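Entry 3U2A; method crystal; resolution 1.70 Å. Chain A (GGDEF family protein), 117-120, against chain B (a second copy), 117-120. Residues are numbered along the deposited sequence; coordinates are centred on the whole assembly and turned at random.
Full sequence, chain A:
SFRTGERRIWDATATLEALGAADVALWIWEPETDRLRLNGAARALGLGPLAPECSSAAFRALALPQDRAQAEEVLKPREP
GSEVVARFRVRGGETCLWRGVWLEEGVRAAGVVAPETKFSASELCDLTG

Chain A 117-120: TKFS
Chain B (117-120) TKFS

Two copies of a four-residue loop, T117-K118-F119-S120, meet across an exact two-fold axis, so every feature of chain A recurs in chain B. The backbone has no regular helix or strand: phi/psi is -63/-13 at T117, -129/-34 at K118 and -126/142 at F119, and phi is -124 at S120. Extended F119 carries the chain to the meeting point at S120. The serines are the register pair, facing each other across the axis with CA of S120(A) 4.9 Å from CA of S120(B); from K118 to S120 the two chains run in broadly opposing directions.

The pairing is made by backbone. N of S120(A) donates to O of S120(B) at 3.4 Å, and N of S120(B) returns the bond to O of S120(A) at 3.4 Å. Each N-H...O angle is 128°, so the reciprocal bonds are long, bent and weak. O of S120(B) also lies 3.7 Å from CA of F119(A) and 3.6 Å from O of K118(A); likewise O of S120(A) lies 3.7 Å from CA of F119(B) and 3.6 Å from O of K118(B). The oxygen-oxygen approaches bring acceptors together without a proton and are packing contacts.

Side chains contribute little. S120 adopts chi1 -70° (m), OG anti to its own carbonyl C, with CA-to-CB sideways; CB of S120(A) lies 4.0 Å from CB of S120(B), a van der Waals contact. The two hydroxyls stand well apart and make no hydrogen bond to each other.

F119 also points sideways, chi1 -56° (m) placing CG anti to its own C; chi2 -96° sets the ring roughly perpendicular to the CA-CB-CG plane, as is usual for phenylalanine. F119 is buried in the assembly, yet its side chain comes closest at CD1 of F119(A) to CD1 of F119(B), 4.7 Å, and the rings form no stack.

K118 starts sideways, but its end leads away: chi1 -61° (m), chi2 154° (t), chi3 77° (p), chi4 94°, between wells. It packs on the neighbouring ring, CB of K118(A) 3.5 Å from CD2 of F119(A) and CE of K118(A) 4.2 Å from CE2 of F119(A). Its CB is the side-chain atom nearest the partner, 6.8 Å from O of S120(B). Neither stretch carries an acidic side chain, so no salt bridge links them. T117, chi1 -162° (t) with OG1 anti to its own N, is exposed and out of reach: CB of T117(A) is 9.7 Å from O of S120(B).

Together the stretches bury 219 Å², mostly on the serines, with F119 next.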

ATOM      1  N   THR A 117      10.848   6.562  -5.489  1.00 34.66           N
ATOM      2  CA  THR A 117      11.723   7.296  -4.578  1.00 38.72           C
ATOM      3  C   THR A 117      11.689   6.715  -3.154  1.00 39.43           C
ATOM      4  O   THR A 117      12.537   7.043  -2.318  1.00 40.26           O
ATOM      5  CB  THR A 117      11.396   8.821  -4.586  1.00 38.63           C
ATOM      6  OG1 THR A 117      12.494   9.554  -4.029  1.00 50.44           O
ATOM      7  CG2 THR A 117      10.105   9.143  -3.816  1.00 39.65           C
ATOM      8  N   LYS A 118      10.714   5.840  -2.899  1.00 36.64           N
ATOM      9  CA  LYS A 118      10.513   5.210  -1.589  1.00 36.68           C
ATOM     10  C   LYS A 118      10.402   3.684  -1.699  1.00 36.36           C
ATOM     11  O   LYS A 118      10.841   2.957  -0.801  1.00 34.90           O
ATOM     12  CB  LYS A 118       9.260   5.774  -0.913  1.00 37.04           C
ATOM     13  CG  LYS A 118       9.301   7.279  -0.642  1.00 41.81           C
ATOM     14  CD  LYS A 118       7.904   7.877  -0.575  1.00 43.00           C
ATOM     15  CE  LYS A 118       7.214   7.577   0.748  1.00 43.05           C
ATOM     16  NZ  LYS A 118       7.412   8.694   1.714  1.00 46.63           N
ATOM     17  N   PHE A 119       9.819   3.209  -2.799  1.00 61.47           N
ATOM     18  CA  PHE A 119       9.586   1.780  -3.020  1.00 56.29           C
ATOM     19  C   PHE A 119      10.186   1.325  -4.355  1.00 55.65           C
ATOM     20  O   PHE A 119      10.134   2.062  -5.342  1.00 60.37           O
ATOM     21  CB  PHE A 119       8.083   1.477  -2.989  1.00 65.06           C
ATOM     22  CG  PHE A 119       7.388   1.921  -1.720  1.00 70.64           C
ATOM     23  CD1 PHE A 119       7.180   1.022  -0.673  1.00 84.43           C
ATOM     24  CD2 PHE A 119       6.929   3.233  -1.579  1.00 62.50           C
ATOM     25  CE1 PHE A 119       6.534   1.424   0.494  1.00 98.02           C
ATOM     26  CE2 PHE A 119       6.287   3.647  -0.414  1.00 73.51           C
ATOM     27  CZ  PHE A 119       6.085   2.741   0.625  1.00 89.20           C
ATOM     28  N   SER A 120      10.748   0.113  -4.382  1.00 56.68           N
ATOM     29  CA  SER A 120      11.405  -0.432  -5.587  1.00 55.72           C
ATOM     30  C   SER A 120      10.842  -1.782  -6.033  1.00 62.68           C
ATOM     31  O   SER A 120      10.835  -2.747  -5.275  1.00 72.68           O
ATOM     32  CB  SER A 120      12.918  -0.533  -5.388  1.00 61.07           C
ATOM     33  OG  SER A 120      13.509   0.751  -5.359  1.00 67.81           O
TER
ATOM     34  N   THR B 117      10.186  -9.316  -0.599  1.00 34.66           N
ATOM     35  CA  THR B 117      10.247 -10.172  -1.781  1.00 38.72           C
ATOM     36  C   THR B 117       9.608  -9.502  -3.011  1.00 39.43           C
ATOM     37  O   THR B 117       9.783  -9.964  -4.142  1.00 40.26           O
ATOM     38  CB  THR B 117       9.621 -11.572  -1.498  1.00 38.63           C
ATOM     39  OG1 THR B 117      10.050 -12.505  -2.496  1.00 50.44           O
ATOM     40  CG2 THR B 117       8.085 -11.524  -1.449  1.00 39.65           C
ATOM     41  N   LYS B 118       8.885  -8.406  -2.774  1.00 36.64           N
ATOM     42  CA  LYS B 118       8.182  -7.657  -3.822  1.00 36.68           C
ATOM     43  C   LYS B 118       8.512  -6.160  -3.776  1.00 36.36           C
ATOM     44  O   LYS B 118       8.571  -5.497  -4.818  1.00 34.90           O
ATOM     45  CB  LYS B 118       6.670  -7.859  -3.697  1.00 37.04           C
ATOM     46  CG  LYS B 118       6.203  -9.308  -3.846  1.00 41.81           C
ATOM     47  CD  LYS B 118       4.884  -9.551  -3.126  1.00 43.00           C
ATOM     48  CE  LYS B 118       3.697  -9.005  -3.906  1.00 43.05           C
ATOM     49  NZ  LYS B 118       3.085 -10.068  -4.752  1.00 46.63           N
ATOM     50  N   PHE B 119       8.728  -5.637  -2.569  1.00 61.47           N
ATOM     51  CA  PHE B 119       8.993  -4.212  -2.358  1.00 56.29           C
ATOM     52  C   PHE B 119      10.293  -4.006  -1.573  1.00 55.65           C
ATOM     53  O   PHE B 119      10.595  -4.775  -0.658  1.00 60.37           O
ATOM     54  CB  PHE B 119       7.822  -3.559  -1.614  1.00 65.06           C
ATOM     55  CG  PHE B 119       6.481  -3.737  -2.294  1.00 70.64           C
ATOM     56  CD1 PHE B 119       5.975  -2.744  -3.134  1.00 84.43           C
ATOM     57  CD2 PHE B 119       5.720  -4.888  -2.083  1.00 62.50           C
ATOM     58  CE1 PHE B 119       4.737  -2.900  -3.757  1.00 98.02           C
ATOM     59  CE2 PHE B 119       4.485  -5.056  -2.704  1.00 73.51           C
ATOM     60  CZ  PHE B 119       3.989  -4.060  -3.541  1.00 89.20           C
ATOM     61  N   SER B 120      11.055  -2.967  -1.928  1.00 56.68           N
ATOM     62  CA  SER B 120      12.355  -2.678  -1.290  1.00 55.72           C
ATOM     63  C   SER B 120      12.451  -1.266  -0.709  1.00 62.68           C
ATOM     64  O   SER B 120      12.275  -0.278  -1.415  1.00 72.68           O
ATOM     65  CB  SER B 120      13.510  -2.926  -2.262  1.00 61.07           C
ATOM     66  OG  SER B 120      13.672  -4.309  -2.509  1.00 67.81           O
TER